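Local coordinates for OmpA family protein (Klebsiella pneumoniae subsp. pneumoniae, PDB 7RJJ), which probably binds peptidoglycan of the cell wall through its OmpA-like domain, whose pocket holds D-alanine in this crystal, at residues L63-K66 with R67-V71; S70-D73 with W74-T78. All coordinates share one frame; numbering follows the deposited sequence.

Contact 1: residues L63-K66 with R67-V71. With DAL (D-alanine), chain C.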
ATOM      1  N   LEU A  63     -10.121   0.702  -7.189  1.00 20.26           N
ATOM      2  CA  LEU A  63      -9.070   1.736  -7.006  1.00 19.21           C
ATOM      3  C   LEU A  63      -8.088   1.309  -5.910  1.00 17.22           C
ATOM      4  O   LEU A  63      -6.871   1.436  -6.145  1.00 17.51           O
ATOM      5  CB  LEU A  63      -9.733   3.065  -6.638  1.00 19.12           C
ATOM      6  CG  LEU A  63      -8.772   4.201  -6.297  1.00 18.82           C
ATOM      7  CD1 LEU A  63      -7.757   4.401  -7.407  1.00 20.67           C
ATOM      8  CD2 LEU A  63      -9.527   5.491  -6.014  1.00 19.23           C
ATOM      9  N   SER A  64      -8.602   0.841  -4.768  1.00 19.01           N
ATOM     10  CA  SER A  64      -7.725   0.419  -3.646  1.00 17.08           C
ATOM     11  C   SER A  64      -6.777  -0.686  -4.120  1.00 15.98           C
ATOM     12  O   SER A  64      -5.601  -0.691  -3.724  1.00 14.50           O
ATOM     13  CB  SER A  64      -8.537  -0.016  -2.446  1.00 16.96           C
ATOM     14  OG  SER A  64      -9.169  -1.282  -2.649  1.00 17.25           O
ATOM     15  N   LEU A  65      -7.273  -1.575  -4.970  1.00 16.85           N
ATOM     16  CA  LEU A  65      -6.437  -2.702  -5.445  1.00 16.35           C
ATOM     17  C   LEU A  65      -5.403  -2.173  -6.447  1.00 16.15           C
ATOM     18  O   LEU A  65      -4.245  -2.631  -6.385  1.00 14.75           O
ATOM     19  CB  LEU A  65      -7.369  -3.753  -6.050  1.00 18.14           C
ATOM     20  CG  LEU A  65      -6.794  -5.149  -6.217  1.00 18.40           C
ATOM     21  CD1 LEU A  65      -6.342  -5.731  -4.874  1.00 17.33           C
ATOM     22  CD2 LEU A  65      -7.834  -6.035  -6.872  1.00 20.36           C
ATOM     23  N   LYS A  66      -5.782  -1.214  -7.302  1.00 17.38           N
ATOM     24  CA  LYS A  66      -4.797  -0.662  -8.275  1.00 17.98           C
ATOM     25  C   LYS A  66      -3.676   0.060  -7.514  1.00 16.53           C
ATOM     26  O   LYS A  66      -2.524   0.034  -7.981  1.00 16.52           O
ATOM     27  CB  LYS A  66      -5.457   0.259  -9.306  1.00 20.52           C
ATOM     28  CG  LYS A  66      -6.374  -0.441 -10.304  1.00 22.50           C
ATOM     29  CD  LYS A  66      -6.760   0.418 -11.489  1.00 25.32           C
ATOM     30  CE  LYS A  66      -7.539  -0.344 -12.536  1.00 27.59           C
ATOM     31  NZ  LYS A  66      -7.890   0.509 -13.699  1.00 30.79           N
ATOM     32  N   ARG A  67      -3.992   0.638  -6.356  1.00 15.59           N
ATOM     33  CA  ARG A  67      -2.971   1.369  -5.564  1.00 14.71           C
ATOM     34  C   ARG A  67      -1.980   0.359  -4.989  1.00 13.32           C
ATOM     35  O   ARG A  67      -0.781   0.657  -4.980  1.00 13.06           O
ATOM     36  CB  ARG A  67      -3.638   2.193  -4.465  1.00 14.57           C
ATOM     37  CG  ARG A  67      -4.333   3.435  -5.011  1.00 16.20           C
ATOM     38  CD  ARG A  67      -5.178   4.180  -4.001  1.00 16.50           C
ATOM     39  NE  ARG A  67      -5.548   5.453  -4.615  1.00 18.41           N
ATOM     40  CZ  ARG A  67      -6.465   6.307  -4.167  1.00 19.59           C
ATOM     41  NH1 ARG A  67      -7.168   6.042  -3.072  1.00 19.00           N
ATOM     42  NH2 ARG A  67      -6.663   7.430  -4.835  1.00 21.53           N
ATOM     43  N   ALA A  68      -2.496  -0.765  -4.498  1.00 12.55           N
ATOM     44  CA  ALA A  68      -1.615  -1.821  -3.953  1.00 11.82           C
ATOM     45  C   ALA A  68      -0.744  -2.344  -5.100  1.00 12.28           C
ATOM     46  O   ALA A  68       0.451  -2.502  -4.894  1.00 12.03           O
ATOM     47  CB  ALA A  68      -2.443  -2.915  -3.331  1.00 11.39           C
ATOM     48  N   GLU A  69      -1.311  -2.461  -6.299  1.00 13.69           N
ATOM     49  CA  GLU A  69      -0.519  -2.954  -7.463  1.00 14.94           C
ATOM     50  C   GLU A  69       0.570  -1.937  -7.851  1.00 15.43           C
ATOM     51  O   GLU A  69       1.653  -2.391  -8.246  1.00 15.59           O
ATOM     52  CB  GLU A  69      -1.435  -3.274  -8.638  1.00 16.73           C
ATOM     53  CG  GLU A  69      -2.322  -4.476  -8.375  1.00 17.17           C
ATOM     54  CD  GLU A  69      -3.384  -4.715  -9.433  1.00 19.62           C
ATOM     55  OE1 GLU A  69      -3.575  -3.832 -10.291  1.00 21.96           O
ATOM     56  OE2 GLU A  69      -4.033  -5.773  -9.383  1.00 21.29           O
ATOM     57  N   SER A  70       0.288  -0.631  -7.775  1.00 16.20           N
ATOM     58  CA  SER A  70       1.313   0.401  -8.117  1.00 17.26           C
ATOM     59  C   SER A  70       2.516   0.274  -7.169  1.00 16.30           C
ATOM     60  O   SER A  70       3.658   0.369  -7.647  1.00 17.08           O
ATOM     61  CB  SER A  70       0.752   1.802  -8.083  1.00 18.34           C
ATOM     62  OG  SER A  70      -0.189   2.014  -9.126  1.00 20.25           O
ATOM     63  N   VAL A  71       2.256   0.114  -5.868  1.00 15.17           N
ATOM     64  CA  VAL A  71       3.331  -0.044  -4.844  1.00 14.52           C
ATOM     65  C   VAL A  71       4.041  -1.380  -5.077  1.00 14.58           C
ATOM     66  O   VAL A  71       5.280  -1.375  -5.096  1.00 14.75           O
ATOM     67  CB  VAL A  71       2.768   0.108  -3.420  1.00 13.56           C
ATOM     68  CG1 VAL A  71       3.777  -0.262  -2.351  1.00 13.28           C
ATOM     69  CG2 VAL A  71       2.251   1.516  -3.181  1.00 14.25           C
TER
HETATM   70  N   DAL C 601     -12.421   7.814  -3.147  1.00 24.99           N
HETATM   71  CA  DAL C 601     -11.509   8.679  -3.955  1.00 25.85           C
HETATM   72  CB  DAL C 601     -11.900   8.619  -5.409  1.00 29.05           C
HETATM   73  C   DAL C 601     -10.053   8.248  -3.739  1.00 25.73           C
HETATM   74  O   DAL C 601      -9.167   8.611  -4.511  1.00 23.42           O
HETATM   75  OXT DAL C 601      -9.715   7.550  -2.778  1.00 22.22           O
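R67 lies one helical turn after L63 and sends its side chain back past it to the D-alanine. Its CB packs against the carbonyl oxygen S64 O, and CG sits 3.4 Å from L63 O. Because CG is anti to the carbonyl carbon (chi1 -74°) and the chain is extended from there to NE, the arginine runs toward the start of the helix. NE passes 3.7 Å from CD1 of L63, and the guanidinium then slides under CD2, which rests 3.5 Å above one face, toward its rim. Leucine suits this place: its apolar, branched end covers part of the flat group without competing for its N-H groups, while CD2 also meets DAL O at 3.5 Å. The two outer nitrogens grip the ligand's carboxylate end-on, R67 NH2 donating to DAL O at 2.8 Å and R67 NH1 to DAL OXT at 3.0 Å; the planes are twisted by roughly 40°, yet two bonds limit the carboxylate's rotation. K19 O and H50 O accept further bonds from NH2 and NH1, so the buried charge has backbone partners too. Behind it R67 N bonds to L63 O at 3.0 Å, and A68 turns its small methyl to V47 and V88 of the sheet. With D52 and N60 also bonded to the D-alanine, the arrangement is consistent with the way OmpA-like domains bind the peptidoglycan stem peptide.

Contact 2: residues S70-D73 with W74-T78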
ATOM      1  N   SER A  70       0.288  -0.631  -7.775  1.00 16.20           N
ATOM      2  CA  SER A  70       1.313   0.401  -8.117  1.00 17.26           C
ATOM      3  C   SER A  70       2.516   0.274  -7.169  1.00 16.30           C
ATOM      4  O   SER A  70       3.658   0.369  -7.647  1.00 17.08           O
ATOM      5  CB  SER A  70       0.752   1.802  -8.083  1.00 18.34           C
ATOM      6  OG  SER A  70      -0.189   2.014  -9.126  1.00 20.25           O
ATOM      7  N   VAL A  71       2.256   0.114  -5.868  1.00 15.17           N
ATOM      8  CA  VAL A  71       3.331  -0.044  -4.844  1.00 14.52           C
ATOM      9  C   VAL A  71       4.041  -1.380  -5.077  1.00 14.58           C
ATOM     10  O   VAL A  71       5.280  -1.375  -5.096  1.00 14.75           O
ATOM     11  CB  VAL A  71       2.768   0.108  -3.420  1.00 13.56           C
ATOM     12  CG1 VAL A  71       3.777  -0.262  -2.351  1.00 13.28           C
ATOM     13  CG2 VAL A  71       2.251   1.516  -3.181  1.00 14.25           C
ATOM     14  N   ARG A  72       3.293  -2.462  -5.306  1.00 14.47           N
ATOM     15  CA  ARG A  72       3.942  -3.768  -5.597  1.00 15.50           C
ATOM     16  C   ARG A  72       4.887  -3.580  -6.788  1.00 16.40           C
ATOM     17  O   ARG A  72       6.084  -3.920  -6.664  1.00 16.74           O
ATOM     18  CB  ARG A  72       2.913  -4.856  -5.933  1.00 15.94           C
ATOM     19  CG  ARG A  72       3.518  -6.158  -6.440  1.00 17.55           C
ATOM     20  CD  ARG A  72       2.491  -7.017  -7.144  1.00 19.52           C
ATOM     21  NE  ARG A  72       2.045  -6.354  -8.363  1.00 21.57           N
ATOM     22  CZ  ARG A  72       0.913  -6.604  -8.999  1.00 22.10           C
ATOM     23  NH1 ARG A  72       0.062  -7.498  -8.529  1.00 23.09           N
ATOM     24  NH2 ARG A  72       0.609  -5.914 -10.085  1.00 23.96           N
ATOM     25  N   ASP A  73       4.377  -2.989  -7.867  1.00 17.24           N
ATOM     26  CA  ASP A  73       5.167  -2.794  -9.115  1.00 19.03           C
ATOM     27  C   ASP A  73       6.436  -1.981  -8.825  1.00 18.97           C
ATOM     28  O   ASP A  73       7.498  -2.325  -9.377  1.00 19.34           O
ATOM     29  CB  ASP A  73       4.352  -2.091 -10.205  1.00 21.04           C
ATOM     30  CG  ASP A  73       3.209  -2.895 -10.798  1.00 22.32           C
ATOM     31  OD1 ASP A  73       3.008  -4.052 -10.380  1.00 21.61           O
ATOM     32  OD2 ASP A  73       2.525  -2.337 -11.693  1.00 25.32           O
ATOM     33  N   TRP A  74       6.331  -0.947  -7.987  1.00 18.21           N
ATOM     34  CA  TRP A  74       7.535  -0.131  -7.679  1.00 18.91           C
ATOM     35  C   TRP A  74       8.556  -0.986  -6.926  1.00 18.73           C
ATOM     36  O   TRP A  74       9.735  -1.018  -7.282  1.00 19.69           O
ATOM     37  CB  TRP A  74       7.153   1.119  -6.882  1.00 18.62           C
ATOM     38  CG  TRP A  74       8.276   2.095  -6.712  1.00 19.89           C
ATOM     39  CD1 TRP A  74       8.529   3.193  -7.484  1.00 21.68           C
ATOM     40  CD2 TRP A  74       9.304   2.066  -5.705  1.00 19.87           C
ATOM     41  NE1 TRP A  74       9.624   3.862  -7.013  1.00 22.75           N
ATOM     42  CE2 TRP A  74      10.136   3.183  -5.936  1.00 21.85           C
ATOM     43  CE3 TRP A  74       9.608   1.211  -4.641  1.00 18.86           C
ATOM     44  CZ2 TRP A  74      11.241   3.464  -5.133  1.00 22.83           C
ATOM     45  CZ3 TRP A  74      10.699   1.491  -3.846  1.00 19.80           C
ATOM     46  CH2 TRP A  74      11.506   2.602  -4.094  1.00 21.84           C
HETATM   47  N   MSE A  75       8.093  -1.700  -5.898  1.00 17.44           N
HETATM   48  CA  MSE A  75       8.986  -2.510  -5.082  1.00 18.14           C
HETATM   49  C   MSE A  75       9.669  -3.580  -5.932  1.00 18.76           C
HETATM   50  O   MSE A  75      10.853  -3.850  -5.766  1.00 19.18           O
HETATM   51  CB  MSE A  75       8.216  -3.177  -3.943  1.00 17.19           C
HETATM   52  CG  MSE A  75       7.591  -2.218  -2.970  1.00 17.45           C
HETATM   53 SE   MSE A  75       8.915  -1.253  -1.905  1.00 20.97          SE
HETATM   54  CE  MSE A  75       7.757   0.121  -1.139  1.00 19.16           C
ATOM     55  N   ARG A  76       8.933  -4.150  -6.874  1.00 19.00           N
ATOM     56  CA  ARG A  76       9.492  -5.243  -7.711  1.00 20.95           C
ATOM     57  C   ARG A  76      10.440  -4.673  -8.764  1.00 22.88           C
ATOM     58  O   ARG A  76      11.550  -5.167  -8.866  1.00 24.56           O
ATOM     59  CB  ARG A  76       8.349  -6.000  -8.394  1.00 21.26           C
ATOM     60  CG  ARG A  76       8.758  -7.045  -9.415  1.00 23.45           C
ATOM     61  CD  ARG A  76       7.557  -7.401 -10.259  1.00 24.53           C
ATOM     62  NE  ARG A  76       7.096  -6.293 -11.074  1.00 26.28           N
ATOM     63  CZ  ARG A  76       5.857  -6.130 -11.516  1.00 27.27           C
ATOM     64  NH1 ARG A  76       4.915  -7.007 -11.214  1.00 27.74           N
ATOM     65  NH2 ARG A  76       5.562  -5.080 -12.260  1.00 28.57           N
ATOM     66  N   ASP A  77      10.006  -3.649  -9.477  1.00 23.18           N
ATOM     67  CA  ASP A  77      10.784  -3.117 -10.628  1.00 25.59           C
ATOM     68  C   ASP A  77      11.881  -2.146 -10.165  1.00 26.23           C
ATOM     69  O   ASP A  77      13.010  -2.255 -10.679  1.00 27.99           O
ATOM     70  CB  ASP A  77       9.835  -2.495 -11.659  1.00 26.91           C
ATOM     71  CG  ASP A  77       8.862  -3.499 -12.272  1.00 27.40           C
ATOM     72  OD1 ASP A  77       9.136  -4.715 -12.186  1.00 27.27           O
ATOM     73  OD2 ASP A  77       7.833  -3.059 -12.820  1.00 28.70           O
ATOM     74  N   THR A  78      11.563  -1.223  -9.259  1.00 24.98           N
ATOM     75  CA  THR A  78      12.573  -0.251  -8.763  1.00 26.39           C
ATOM     76  C   THR A  78      13.346  -0.837  -7.571  1.00 25.95           C
ATOM     77  O   THR A  78      14.541  -0.509  -7.445  1.00 27.60           O
ATOM     78  CB  THR A  78      11.901   1.083  -8.417  1.00 26.25           C
ATOM     79  OG1 THR A  78      11.278   1.539  -9.614  1.00 27.49           O
ATOM     80  CG2 THR A  78      12.865   2.130  -7.910  1.00 27.88           C
TER
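The guanidinium of R76 has CA of D73 over one face, 3.9 Å above the plane, and the carboxylate of D77 at its edge. R72, one turn earlier, holds D73 OD1 at its own edge, in plane. The indole of W74 carries CB of T78 over the centre of one face, and the selenium of M75, a selenomethionine, lies at its edge. R76 grips D77 side-on, NE to OD1 at 2.8 Å and NH2 to OD2 at 3.1 Å, but the carboxylate is tilted, and NE reaches OD1 from above its plane. R72 instead brings NE and NH2 to a single oxygen, D73 OD1, from the same face of the carboxylate. Both arginines have CG anti to the backbone N and bend at chi3 (66° in each), which swings each guanidinium to the aspartate next in sequence. Together the four residues make a salt-bridge network along the last turns of helix 57-77, the crossover helix of a beta-alpha-beta unit. D73 OD1 also lies 3.3 Å from R76 NH2, well out of that guanidinium's plane, so this link is electrostatic without an N-H aimed at it. Such negative charge probably eases the approach of R72 NE to R76 NH1, 4.1 Å apart; D83 gives R76 a further salt bridge. On the buried side V71 CG1 meets the M75 methyl CE at 4.2 Å, and the long unbranched chain of M75 packs on S33, L34 and I37 of helix 27-38.

Contacts 1 and 2 are successive lengths of helix 57-77, their centres about 10 Å apart, and they share S70 and V71. Contact 1 belongs to the D-alanine pocket through L63 and R67, while contact 2 lies farther along, the side chain of S70 already about 12 Å from the ligand. At the junction S70 is tied by OG to the carbonyl of W20, and V71 packs on V112 and I114 of strand 112-117, continuing the contact of A68 with the sheet. What changes is the polar chemistry: an arginine given to a ligand carboxylate in 63-71, arginines paired with aspartates of the same helix in 70-78.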